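Local coordinates for proton-dependent oligopeptide transporter family protein (Xanthomonas campestris, PDB 6EI3) that probably carries short peptides across the membrane in step with protons, as a member of the major facilitator superfamily, and is seen here in an auto-inhibited state, at residues P344-V349 with E410-A415; T362-M367 with L488-Y493; T416-A421 with G431-F436. All coordinates share one frame; numbering follows the deposited sequence.

Contact 1 of 3, residues P344-V349 with E410-A415; sequences PFNNLV and EVLVSA. With 78M ((2S)-2,3-dihydroxypropyl(7Z)-pentadec-7-enoate), chain N.
Val411 is the first residue of its helix segment to meet the facing helix 344-349, and it does so through CG1, the methyl that lies anti to the backbone N (chi1 164°). That methyl comes within 3.5 Å of ND2 of Asn346, while the branches of the two side chains are inclined to each other. Val411 and Asn346 also mark the closest backbone approach, their CA atoms being 8.3 Å apart. A beta-branched valine suits this place because its methyl, held close to the helix, can rest against the amide nitrogen.

Leu412 comes next. It starts off to one side of the contact, but its CD2 swings in to lie 3.9 Å from the same Asn346 ND2, running at roughly a right angle to the asparagine side chain. Neither approach is a hydrogen bond. The buried amide nitrogen instead bonds to the hydroxyl of Tyr351, five residues further along its own helix and itself packed on Leu412, so a polar group can lie among apolar neighbours with its nitrogen bonded.

Beyond Leu412 the helix coils away from this partner. On another side of helix 344-349, Pro344 CG lies 3.7 Å from C8 of a monoacylglycerol chain and Leu348 CD2 lies 3.9 Å from its C4, apolar surfaces against a lipid tail. Having no N-H, Pro344 leaves its helix kinked.

Helix 400-424 is thus packed between helix 334-357, which takes Val411 and Leu412, and helices 281-306 and 363-389, which both receive Val413.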
loop_
_atom_site.group_PDB
_atom_site.type_symbol
_atom_site.label_atom_id
_atom_site.label_comp_id
_atom_site.label_asym_id
_atom_site.label_seq_id
_atom_site.Cartn_x
_atom_site.Cartn_y
_atom_site.Cartn_z
ATOM N N PRO A 344 17.585 -1.720 11.933
ATOM C CA PRO A 344 18.816 -2.274 12.522
ATOM C C PRO A 344 18.648 -2.763 13.958
ATOM O O PRO A 344 19.386 -3.651 14.352
ATOM C CB PRO A 344 19.819 -1.131 12.405
ATOM C CG PRO A 344 18.991 0.089 12.447
ATOM C CD PRO A 344 17.722 -0.267 11.714
ATOM N N PHE A 345 17.684 -2.225 14.742
ATOM C CA PHE A 345 17.485 -2.766 16.086
ATOM C C PHE A 345 17.042 -4.242 15.980
ATOM O O PHE A 345 17.617 -5.091 16.649
ATOM C CB PHE A 345 16.490 -1.955 16.926
ATOM C CG PHE A 345 16.134 -2.618 18.238
ATOM C CD1 PHE A 345 16.989 -2.538 19.333
ATOM C CD2 PHE A 345 14.928 -3.298 18.390
ATOM C CE1 PHE A 345 16.656 -3.148 20.549
ATOM C CE2 PHE A 345 14.597 -3.909 19.607
ATOM C CZ PHE A 345 15.460 -3.822 20.679
ATOM N N ASN A 346 16.034 -4.535 15.146
ATOM C CA ASN A 346 15.559 -5.911 14.966
ATOM C C ASN A 346 16.654 -6.805 14.328
ATOM O O ASN A 346 16.919 -7.885 14.842
ATOM C CB ASN A 346 14.244 -5.950 14.169
ATOM C CG ASN A 346 13.030 -5.398 14.887
ATOM O OD1 ASN A 346 13.124 -4.701 15.897
ATOM N ND2 ASN A 346 11.842 -5.724 14.399
ATOM N N ASN A 347 17.345 -6.310 13.291
ATOM C CA ASN A 347 18.411 -7.046 12.593
ATOM C C ASN A 347 19.679 -7.308 13.407
ATOM O O ASN A 347 20.250 -8.391 13.286
ATOM C CB ASN A 347 18.783 -6.350 11.278
ATOM C CG ASN A 347 17.773 -6.539 10.173
ATOM O OD1 ASN A 347 16.805 -7.299 10.291
ATOM N ND2 ASN A 347 18.005 -5.878 9.047
ATOM N N LEU A 348 20.130 -6.327 14.204
ATOM C CA LEU A 348 21.373 -6.398 14.977
ATOM C C LEU A 348 21.191 -6.762 16.458
ATOM O O LEU A 348 22.149 -7.221 17.084
ATOM C CB LEU A 348 22.129 -5.054 14.858
ATOM C CG LEU A 348 23.042 -4.823 13.642
ATOM C CD1 LEU A 348 22.267 -4.748 12.336
ATOM C CD2 LEU A 348 23.835 -3.537 13.806
ATOM N N VAL A 349 19.993 -6.530 17.031
ATOM C CA VAL A 349 19.771 -6.790 18.462
ATOM C C VAL A 349 18.674 -7.839 18.730
ATOM O O VAL A 349 18.981 -8.870 19.325
ATOM C CB VAL A 349 19.518 -5.479 19.281
ATOM C CG1 VAL A 349 19.390 -5.765 20.776
ATOM C CG2 VAL A 349 20.603 -4.433 19.025
ATOM N N GLU A 410 5.006 -2.766 11.496
ATOM C CA GLU A 410 5.370 -2.564 10.089
ATOM C C GLU A 410 6.681 -3.270 9.728
ATOM O O GLU A 410 6.711 -4.010 8.753
ATOM C CB GLU A 410 5.476 -1.068 9.764
ATOM C CG GLU A 410 5.950 -0.803 8.342
ATOM C CD GLU A 410 6.390 0.606 8.009
ATOM O OE1 GLU A 410 6.470 1.457 8.923
ATOM O OE2 GLU A 410 6.636 0.864 6.812
ATOM N N VAL A 411 7.750 -3.042 10.518
ATOM C CA VAL A 411 9.068 -3.659 10.323
ATOM C C VAL A 411 8.959 -5.205 10.392
ATOM O O VAL A 411 9.611 -5.900 9.609
ATOM C CB VAL A 411 10.110 -3.071 11.332
ATOM C CG1 VAL A 411 11.358 -3.932 11.421
ATOM C CG2 VAL A 411 10.479 -1.628 10.968
ATOM N N LEU A 412 8.073 -5.718 11.262
ATOM C CA LEU A 412 7.846 -7.154 11.427
ATOM C C LEU A 412 7.017 -7.773 10.287
ATOM O O LEU A 412 7.314 -8.898 9.890
ATOM C CB LEU A 412 7.164 -7.457 12.767
ATOM C CG LEU A 412 7.983 -7.324 14.052
ATOM C CD1 LEU A 412 7.057 -7.392 15.279
ATOM C CD2 LEU A 412 9.035 -8.430 14.165
ATOM N N VAL A 413 5.968 -7.092 9.785
ATOM C CA VAL A 413 5.149 -7.753 8.761
ATOM C C VAL A 413 5.406 -7.195 7.335
ATOM O O VAL A 413 5.542 -7.986 6.394
ATOM C CB VAL A 413 3.630 -7.822 9.133
ATOM C CG1 VAL A 413 3.002 -6.445 9.313
ATOM C CG2 VAL A 413 2.830 -8.674 8.138
ATOM N N SER A 414 5.445 -5.863 7.179
ATOM C CA SER A 414 5.606 -5.214 5.877
ATOM C C SER A 414 6.959 -5.454 5.258
ATOM O O SER A 414 7.003 -5.854 4.094
ATOM C CB SER A 414 5.285 -3.724 5.954
ATOM O OG SER A 414 5.242 -3.181 4.649
ATOM N N ALA A 415 8.052 -5.283 6.031
ATOM C CA ALA A 415 9.406 -5.544 5.539
ATOM C C ALA A 415 9.659 -7.055 5.266
ATOM O O ALA A 415 10.425 -7.387 4.373
ATOM C CB ALA A 415 10.432 -5.005 6.526
HETATM O O21 78M N . 21.440 3.823 16.561
HETATM C C20 78M N . 22.623 3.093 16.859
HETATM C C18 78M N . 23.849 3.836 16.384
HETATM O O19 78M N . 23.826 3.975 14.960
HETATM C C17 78M N . 25.147 3.201 16.835
HETATM O O2 78M N . 25.266 1.952 16.113
HETATM C C1 78M N . 26.345 1.756 15.342
HETATM O O1 78M N . 27.236 2.555 15.209
HETATM C C2 78M N . 26.302 0.409 14.677
HETATM C C3 78M N . 25.553 0.399 13.349
HETATM C C4 78M N . 24.037 0.337 13.510
HETATM C C5 78M N . 23.239 0.398 12.210
HETATM C C6 78M N . 23.114 1.790 11.571
HETATM C C7 78M N . 22.243 2.749 12.330
HETATM C C8 78M N . 21.027 3.133 11.994
HETATM C C9 78M N . 20.159 4.099 12.736
HETATM C C10 78M N . 19.692 5.235 11.832
HETATM C C11 78M N . 18.970 6.355 12.557
HETATM C C12 78M N . 18.524 7.497 11.648
HETATM C C13 78M N . 18.003 8.731 12.373
HETATM C C15 78M N . 18.551 10.768 13.784
HETATM C C14 78M N . 19.089 9.646 12.928
#

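Contact 2 of 3, residues T362-M367 with L488-Y493; sequences TSLRRM and LAFGLY. With 78M ((2S)-2,3-dihydroxypropyl(7Z)-pentadec-7-enoate), chain J; 78M ((2S)-2,3-dihydroxypropyl(7Z)-pentadec-7-enoate), chain C; 78M ((2S)-2,3-dihydroxypropyl(7Z)-pentadec-7-enoate), chain O.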
loop_
_atom_site.group_PDB
_atom_site.type_symbol
_atom_site.label_atom_id
_atom_site.label_comp_id
_atom_site.label_asym_id
_atom_site.label_seq_id
_atom_site.Cartn_x
_atom_site.Cartn_y
_atom_site.Cartn_z
ATOM N N THR A 362 11.288 -16.625 12.695
ATOM C CA THR A 362 10.997 -17.012 11.302
ATOM C C THR A 362 10.174 -15.932 10.627
ATOM O O THR A 362 9.534 -15.130 11.307
ATOM C CB THR A 362 10.245 -18.364 11.213
ATOM O OG1 THR A 362 8.936 -18.204 11.761
ATOM C CG2 THR A 362 11.003 -19.544 11.873
ATOM N N SER A 363 10.180 -15.915 9.298
ATOM C CA SER A 363 9.443 -14.912 8.544
ATOM C C SER A 363 7.917 -14.925 8.866
ATOM O O SER A 363 7.332 -13.869 9.058
ATOM C CB SER A 363 9.741 -15.042 7.051
ATOM O OG SER A 363 9.235 -16.272 6.571
ATOM N N LEU A 364 7.325 -16.108 9.063
ATOM C CA LEU A 364 5.898 -16.219 9.387
ATOM C C LEU A 364 5.582 -15.822 10.837
ATOM O O LEU A 364 4.509 -15.265 11.083
ATOM C CB LEU A 364 5.347 -17.609 9.029
ATOM C CG LEU A 364 5.180 -17.883 7.520
ATOM C CD1 LEU A 364 4.776 -19.315 7.275
ATOM C CD2 LEU A 364 4.194 -16.883 6.838
ATOM N N ARG A 365 6.539 -16.025 11.766
ATOM C CA ARG A 365 6.409 -15.598 13.167
ATOM C C ARG A 365 6.490 -14.087 13.242
ATOM O O ARG A 365 5.740 -13.475 13.998
ATOM C CB ARG A 365 7.495 -16.218 14.068
ATOM C CG ARG A 365 7.067 -17.536 14.702
ATOM C CD ARG A 365 8.248 -18.230 15.346
ATOM N NE ARG A 365 7.828 -19.367 16.166
ATOM C CZ ARG A 365 8.659 -20.135 16.860
ATOM N NH1 ARG A 365 9.962 -19.883 16.860
ATOM N NH2 ARG A 365 8.192 -21.148 17.571
ATOM N N ARG A 366 7.398 -13.485 12.459
ATOM C CA ARG A 366 7.551 -12.028 12.392
ATOM C C ARG A 366 6.248 -11.424 11.869
ATOM O O ARG A 366 5.739 -10.475 12.450
ATOM C CB ARG A 366 8.699 -11.638 11.447
ATOM C CG ARG A 366 10.106 -11.932 11.982
ATOM C CD ARG A 366 11.154 -11.519 10.943
ATOM N NE ARG A 366 12.414 -12.214 11.163
ATOM C CZ ARG A 366 13.541 -11.960 10.503
ATOM N NH1 ARG A 366 13.574 -11.020 9.568
ATOM N NH2 ARG A 366 14.649 -12.638 10.783
ATOM N N MET A 367 5.687 -12.009 10.798
ATOM C CA MET A 367 4.469 -11.497 10.190
ATOM C C MET A 367 3.259 -11.567 11.129
ATOM O O MET A 367 2.578 -10.554 11.287
ATOM C CB MET A 367 4.208 -12.171 8.853
ATOM C CG MET A 367 5.210 -11.742 7.770
ATOM S SD MET A 367 4.975 -12.674 6.245
ATOM C CE MET A 367 3.578 -11.764 5.536
ATOM N N LEU A 488 -4.666 -13.821 14.456
ATOM C CA LEU A 488 -5.096 -15.170 14.793
ATOM C C LEU A 488 -5.287 -16.003 13.519
ATOM O O LEU A 488 -4.751 -17.102 13.453
ATOM C CB LEU A 488 -6.382 -15.152 15.673
ATOM C CG LEU A 488 -7.007 -16.522 15.999
ATOM C CD1 LEU A 488 -6.095 -17.366 16.883
ATOM C CD2 LEU A 488 -8.390 -16.365 16.642
ATOM N N ALA A 489 -6.016 -15.473 12.508
ATOM C CA ALA A 489 -6.270 -16.194 11.247
ATOM C C ALA A 489 -4.956 -16.430 10.503
ATOM O O ALA A 489 -4.703 -17.547 10.066
ATOM C CB ALA A 489 -7.258 -15.431 10.379
ATOM N N PHE A 490 -4.084 -15.407 10.445
ATOM C CA PHE A 490 -2.754 -15.528 9.836
ATOM C C PHE A 490 -1.946 -16.654 10.508
ATOM O O PHE A 490 -1.401 -17.502 9.821
ATOM C CB PHE A 490 -1.975 -14.195 9.916
ATOM C CG PHE A 490 -0.706 -14.179 9.090
ATOM C CD1 PHE A 490 0.469 -14.735 9.579
ATOM C CD2 PHE A 490 -0.691 -13.609 7.826
ATOM C CE1 PHE A 490 1.633 -14.750 8.801
ATOM C CE2 PHE A 490 0.474 -13.608 7.054
ATOM C CZ PHE A 490 1.632 -14.171 7.552
ATOM N N GLY A 491 -1.881 -16.633 11.831
ATOM C CA GLY A 491 -1.125 -17.596 12.629
ATOM C C GLY A 491 -1.556 -19.031 12.444
ATOM O O GLY A 491 -0.707 -19.936 12.431
ATOM N N LEU A 492 -2.882 -19.253 12.303
ATOM C CA LEU A 492 -3.423 -20.602 12.108
ATOM C C LEU A 492 -3.087 -21.106 10.707
ATOM O O LEU A 492 -2.754 -22.276 10.547
ATOM C CB LEU A 492 -4.935 -20.657 12.394
ATOM C CG LEU A 492 -5.359 -20.410 13.865
ATOM C CD1 LEU A 492 -6.832 -20.024 13.949
ATOM C CD2 LEU A 492 -5.096 -21.632 14.740
ATOM N N TYR A 493 -3.113 -20.205 9.710
ATOM C CA TYR A 493 -2.737 -20.535 8.334
ATOM C C TYR A 493 -1.210 -20.819 8.263
ATOM O O TYR A 493 -0.803 -21.824 7.683
ATOM C CB TYR A 493 -3.139 -19.414 7.349
ATOM C CG TYR A 493 -2.838 -19.786 5.913
ATOM C CD1 TYR A 493 -3.691 -20.625 5.194
ATOM C CD2 TYR A 493 -1.643 -19.401 5.309
ATOM C CE1 TYR A 493 -3.384 -21.024 3.891
ATOM C CE2 TYR A 493 -1.324 -19.798 4.011
ATOM C CZ TYR A 493 -2.209 -20.587 3.298
ATOM O OH TYR A 493 -1.883 -20.957 2.018
HETATM O O21 78M J . 6.791 -24.642 12.783
HETATM C C20 78M J . 6.016 -23.703 12.053
HETATM C C18 78M J . 5.235 -22.802 12.982
HETATM O O19 78M J . 4.411 -23.595 13.843
HETATM C C17 78M J . 4.396 -21.794 12.234
HETATM O O2 78M J . 3.718 -20.991 13.230
HETATM C C1 78M J . 3.676 -19.666 13.044
HETATM O O1 78M J . 4.247 -19.093 12.153
HETATM C C2 78M J . 2.822 -18.996 14.084
HETATM C C3 78M J . 3.400 -17.680 14.580
HETATM C C4 78M J . 2.886 -17.257 15.941
HETATM C C5 78M J . 3.727 -16.155 16.557
HETATM C C6 78M J . 3.149 -15.555 17.836
HETATM C C7 78M J . 4.118 -14.609 18.486
HETATM C C8 78M J . 3.859 -13.605 19.320
HETATM C C9 78M J . 2.521 -13.145 19.835
HETATM C C10 78M J . 2.018 -11.869 19.152
HETATM C C11 78M J . 2.608 -10.555 19.680
HETATM C C12 78M J . 1.987 -10.002 20.964
HETATM C C13 78M J . 0.521 -9.600 20.856
HETATM C C15 78M J . -1.658 -9.234 22.071
HETATM C C14 78M J . -0.152 -9.288 22.177
HETATM O O21 78M C . 4.182 -21.948 17.134
HETATM C C20 78M C . 2.941 -21.912 16.441
HETATM C C18 78M C . 1.912 -21.120 17.213
HETATM O O19 78M C . 1.666 -21.749 18.474
HETATM C C17 78M C . 0.610 -20.962 16.462
HETATM O O2 78M C . -0.188 -20.093 17.301
HETATM C C1 78M C . -1.139 -19.343 16.728
HETATM O O1 78M C . -1.374 -19.339 15.549
HETATM C C2 78M C . -1.877 -18.529 17.751
HETATM C C3 78M C . -2.275 -17.135 17.285
HETATM C C4 78M C . -1.098 -16.178 17.145
HETATM C C5 78M C . -1.170 -14.922 18.005
HETATM C C6 78M C . -2.244 -13.922 17.583
HETATM C C7 78M C . -2.251 -12.679 18.418
HETATM C C8 78M C . -3.145 -12.314 19.326
HETATM C C9 78M C . -4.364 -13.073 19.769
HETATM C C10 78M C . -5.657 -12.511 19.189
HETATM C C11 78M C . -6.898 -13.326 19.536
HETATM C C12 78M C . -8.198 -12.807 18.924
HETATM C C13 78M C . -8.851 -11.641 19.664
HETATM C C15 78M C . -10.565 -9.786 19.605
HETATM C C14 78M C . -10.067 -11.060 18.962
HETATM O O21 78M O . -3.484 -23.004 1.199
HETATM C C20 78M O . -3.722 -22.637 -0.150
HETATM C C18 78M O . -5.117 -22.084 -0.329
HETATM O O19 78M O . -6.086 -23.051 0.082
HETATM C C17 78M O . -5.391 -21.660 -1.750
HETATM O O2 78M O . -6.525 -20.763 -1.685
HETATM C C1 78M O . -6.790 -20.003 -2.755
HETATM O O1 78M O . -6.251 -20.131 -3.824
HETATM C C2 78M O . -7.833 -18.970 -2.442
HETATM C C3 78M O . -7.322 -17.542 -2.584
HETATM C C4 78M O . -7.835 -16.615 -1.490
HETATM C C5 78M O . -8.743 -15.496 -1.972
HETATM C C6 78M O . -8.014 -14.292 -2.583
HETATM C C7 78M O . -7.979 -13.120 -1.655
HETATM C C8 78M O . -8.637 -11.981 -1.791
HETATM C C9 78M O . -8.593 -10.817 -0.844
HETATM C C10 78M O . -9.651 -10.952 0.255
HETATM C C11 78M O . -9.143 -10.681 1.661
HETATM C C12 78M O . -9.877 -11.483 2.729
HETATM C C13 78M O . -9.305 -11.383 4.138
HETATM C C15 78M O . -9.380 -10.218 6.364
HETATM C C14 78M O . -9.699 -10.129 4.898
#
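Phe490 leans out from helix 471-495 with its ring anti to the backbone N (chi1 -170°), and Met367 comes to meet it with CG beside its own backbone N and a chain that stays straight until it bends at chi3 (81°). The bend brings the thioether end back to the ring corner that CB already touches. As a result Phe490 CZ has Met367 CB at 3.5 Å and Met367 CE at 3.7 Å, with SD beside it. The sulfur lies 5.2 Å from the centroid of the Phe490 ring, oblique to it. A flexible, unbranched methionine is well suited to fold back against one corner of a rigid ring.

Leu364, one turn earlier, adds a second apolar group: its CD2 reaches Phe490 CZ at 3.8 Å, crossing the aromatic side chain at about a right angle. Its carbonyl O approaches the ring edge, near the plane, 3.7 Å from CE1, where the slightly positive C-H groups lie. Thr362 starts this helix as N-cap, its OG1 accepting a bond from Arg365 N.

Monoacylglycerols lie against other residues of the two segments. Arg365 lays its aliphatic CG along one lipid tail, and its guanidinium has a cation-pi partner in Trp359. Gly491, with no side chain, lets the ester carbonyl oxygen O1 of another lipid come to 3.1 Å from its carbonyl carbon. Tyr493 OH is hydrogen-bonded at 2.7 Å to O21 of a third, an oxygen that sits at the edge of the tyrosine ring, in its plane.

Val299 of helix 281-306 touches both Met367 and Phe490. This is a Met-aromatic contact within an apolar seam between transmembrane helices of the major facilitator fold, close to its lipid-covered surface.

Contact 3 of 3, residues T416-A421 with G431-F436; sequences TGIEFA and GVVMSF
Ile418 owes its reach across to helix 431-436 to its longer branch. CG1 lies anti to the backbone N (chi1 -165°), which leaves CG2 in the crowded position between the N and the carbonyl carbon, and a turn at the next bond carries CD1 forward. That terminal methyl meets two partners: SD of Met434 at 3.5 Å and CG1 of Val433 at 3.7 Å. Isoleucine suits the site because one branch is long enough to bridge the helices while the other stays close to its own backbone.

Met434 answers with a doubly bent chain. Its second torsion folds the sulfur toward the facing helix and the third (-141°), away from a staggered value, sets CE alongside Ile418 as well, 4.0 Å from CD1. The two side chains meet at about a right angle, so the thioether passes across the end of the isoleucine.

The segments belong to successive helices, 400-424 and 430-456, joined by a short link, and form a helical hairpin of the kind by which major facilitator proteins pass back and forth through the membrane. Their axes run close to antiparallel, at 152°, and approach to 10.4 Å. Toward the link the backbones draw together: the CA atoms of Ile418 and Met434 are 7.6 Å apart, those of Ala421 and Val433 6.7 Å.

Small Ala421 fits this closer end. Its CB sits 3.6 Å from Val433 CG1, the same methyl that touches Ile418, so one valine branch lies against residues from successive turns. Val433 directs its CB at the partner helix and also packs on Tyr422 and Ala425 near the turn, while Ala421 has Val292 and Phe296 of helix 281-306 as further neighbours.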
loop_
_atom_site.group_PDB
_atom_site.type_symbol
_atom_site.label_atom_id
_atom_site.label_comp_id
_atom_site.label_asym_id
_atom_site.label_seq_id
_atom_site.Cartn_x
_atom_site.Cartn_y
_atom_site.Cartn_z
ATOM N N THR A 416 9.000 -7.952 6.019
ATOM C CA THR A 416 9.127 -9.406 5.896
ATOM C C THR A 416 8.280 -10.012 4.757
ATOM O O THR A 416 8.741 -10.938 4.089
ATOM C CB THR A 416 8.713 -10.050 7.218
ATOM O OG1 THR A 416 9.395 -9.408 8.291
ATOM C CG2 THR A 416 8.982 -11.541 7.258
ATOM N N GLY A 417 7.042 -9.524 4.591
ATOM C CA GLY A 417 6.076 -10.054 3.639
ATOM C C GLY A 417 6.566 -10.284 2.228
ATOM O O GLY A 417 6.403 -11.370 1.670
ATOM N N ILE A 418 7.174 -9.261 1.656
ATOM C CA ILE A 418 7.637 -9.273 0.278
ATOM C C ILE A 418 8.895 -10.152 0.122
ATOM O O ILE A 418 8.982 -10.936 -0.829
ATOM C CB ILE A 418 7.762 -7.793 -0.238
ATOM C CG1 ILE A 418 7.884 -7.735 -1.768
ATOM C CG2 ILE A 418 8.852 -6.975 0.462
ATOM C CD1 ILE A 418 6.624 -8.276 -2.513
ATOM N N GLU A 419 9.797 -10.119 1.104
ATOM C CA GLU A 419 10.983 -10.977 1.121
ATOM C C GLU A 419 10.544 -12.458 1.265
ATOM O O GLU A 419 11.085 -13.345 0.590
ATOM C CB GLU A 419 11.890 -10.571 2.291
ATOM C CG GLU A 419 13.306 -11.112 2.187
ATOM C CD GLU A 419 14.290 -10.630 3.241
ATOM O OE1 GLU A 419 14.073 -9.537 3.817
ATOM O OE2 GLU A 419 15.296 -11.340 3.477
ATOM N N PHE A 420 9.542 -12.713 2.124
ATOM C CA PHE A 420 9.016 -14.063 2.316
ATOM C C PHE A 420 8.399 -14.560 1.007
ATOM O O PHE A 420 8.676 -15.674 0.584
ATOM C CB PHE A 420 7.969 -14.090 3.453
ATOM C CG PHE A 420 7.088 -15.317 3.427
ATOM C CD1 PHE A 420 7.527 -16.518 3.967
ATOM C CD2 PHE A 420 5.841 -15.284 2.817
ATOM C CE1 PHE A 420 6.717 -17.655 3.933
ATOM C CE2 PHE A 420 5.042 -16.431 2.766
ATOM C CZ PHE A 420 5.493 -17.610 3.319
ATOM N N ALA A 421 7.549 -13.747 0.375
ATOM C CA ALA A 421 6.885 -14.177 -0.854
ATOM C C ALA A 421 7.887 -14.462 -1.983
ATOM O O ALA A 421 7.745 -15.471 -2.671
ATOM C CB ALA A 421 5.867 -13.152 -1.279
ATOM N N GLY A 431 7.344 -10.377 -10.621
ATOM C CA GLY A 431 6.445 -9.312 -11.047
ATOM C C GLY A 431 5.028 -9.534 -10.565
ATOM O O GLY A 431 4.338 -8.578 -10.202
ATOM N N VAL A 432 4.592 -10.810 -10.561
ATOM C CA VAL A 432 3.276 -11.258 -10.098
ATOM C C VAL A 432 3.192 -11.059 -8.574
ATOM O O VAL A 432 2.162 -10.600 -8.076
ATOM C CB VAL A 432 2.999 -12.737 -10.506
ATOM C CG1 VAL A 432 1.630 -13.211 -10.014
ATOM C CG2 VAL A 432 3.118 -12.923 -12.016
ATOM N N VAL A 433 4.266 -11.441 -7.838
ATOM C CA VAL A 433 4.357 -11.276 -6.381
ATOM C C VAL A 433 4.152 -9.801 -6.028
ATOM O O VAL A 433 3.349 -9.479 -5.152
ATOM C CB VAL A 433 5.694 -11.810 -5.810
ATOM C CG1 VAL A 433 5.898 -11.356 -4.365
ATOM C CG2 VAL A 433 5.775 -13.327 -5.919
ATOM N N MET A 434 4.879 -8.921 -6.728
ATOM C CA MET A 434 4.818 -7.485 -6.525
ATOM C C MET A 434 3.430 -6.904 -6.825
ATOM O O MET A 434 2.946 -6.082 -6.054
ATOM C CB MET A 434 5.928 -6.765 -7.296
ATOM C CG MET A 434 6.367 -5.512 -6.609
ATOM S SD MET A 434 7.134 -5.874 -4.993
ATOM C CE MET A 434 6.493 -4.554 -4.085
ATOM N N SER A 435 2.785 -7.354 -7.908
ATOM C CA SER A 435 1.438 -6.905 -8.255
ATOM C C SER A 435 0.471 -7.256 -7.118
ATOM O O SER A 435 -0.291 -6.391 -6.700
ATOM C CB SER A 435 0.973 -7.531 -9.570
ATOM O OG SER A 435 1.745 -7.041 -10.657
ATOM N N PHE A 436 0.562 -8.490 -6.571
ATOM C CA PHE A 436 -0.284 -8.949 -5.467
ATOM C C PHE A 436 -0.007 -8.173 -4.186
ATOM O O PHE A 436 -0.936 -7.986 -3.395
ATOM C CB PHE A 436 -0.105 -10.456 -5.195
ATOM C CG PHE A 436 -0.807 -11.463 -6.085
ATOM C CD1 PHE A 436 -1.683 -11.049 -7.085
ATOM C CD2 PHE A 436 -0.595 -12.833 -5.913
ATOM C CE1 PHE A 436 -2.302 -11.979 -7.928
ATOM C CE2 PHE A 436 -1.228 -13.769 -6.750
ATOM C CZ PHE A 436 -2.081 -13.336 -7.747
#

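Overall arrangement
Helix 400-424 ties the three sites together: contact 1 and contact 3 lie in succession along it, their centres about 17 Å apart, and contact 2 leans on it from helix 363-389. Contacts 1 and 2, with centres about 15 Å apart, meet where Leu412 CB lies 3.4 Å from Arg366 O. Contacts 2 and 3, about 16 Å between centres, join where Met367 CE packs 3.6 Å from Gly417 CA, the glycine keeping the helix surface low. Along the chain, contact 3 is nested inside the loop that contact 2 closes. Bound monoacylglycerols touch contacts 1 and 2, whereas the side chain of Ala421 in contact 3 is about 14 Å from one.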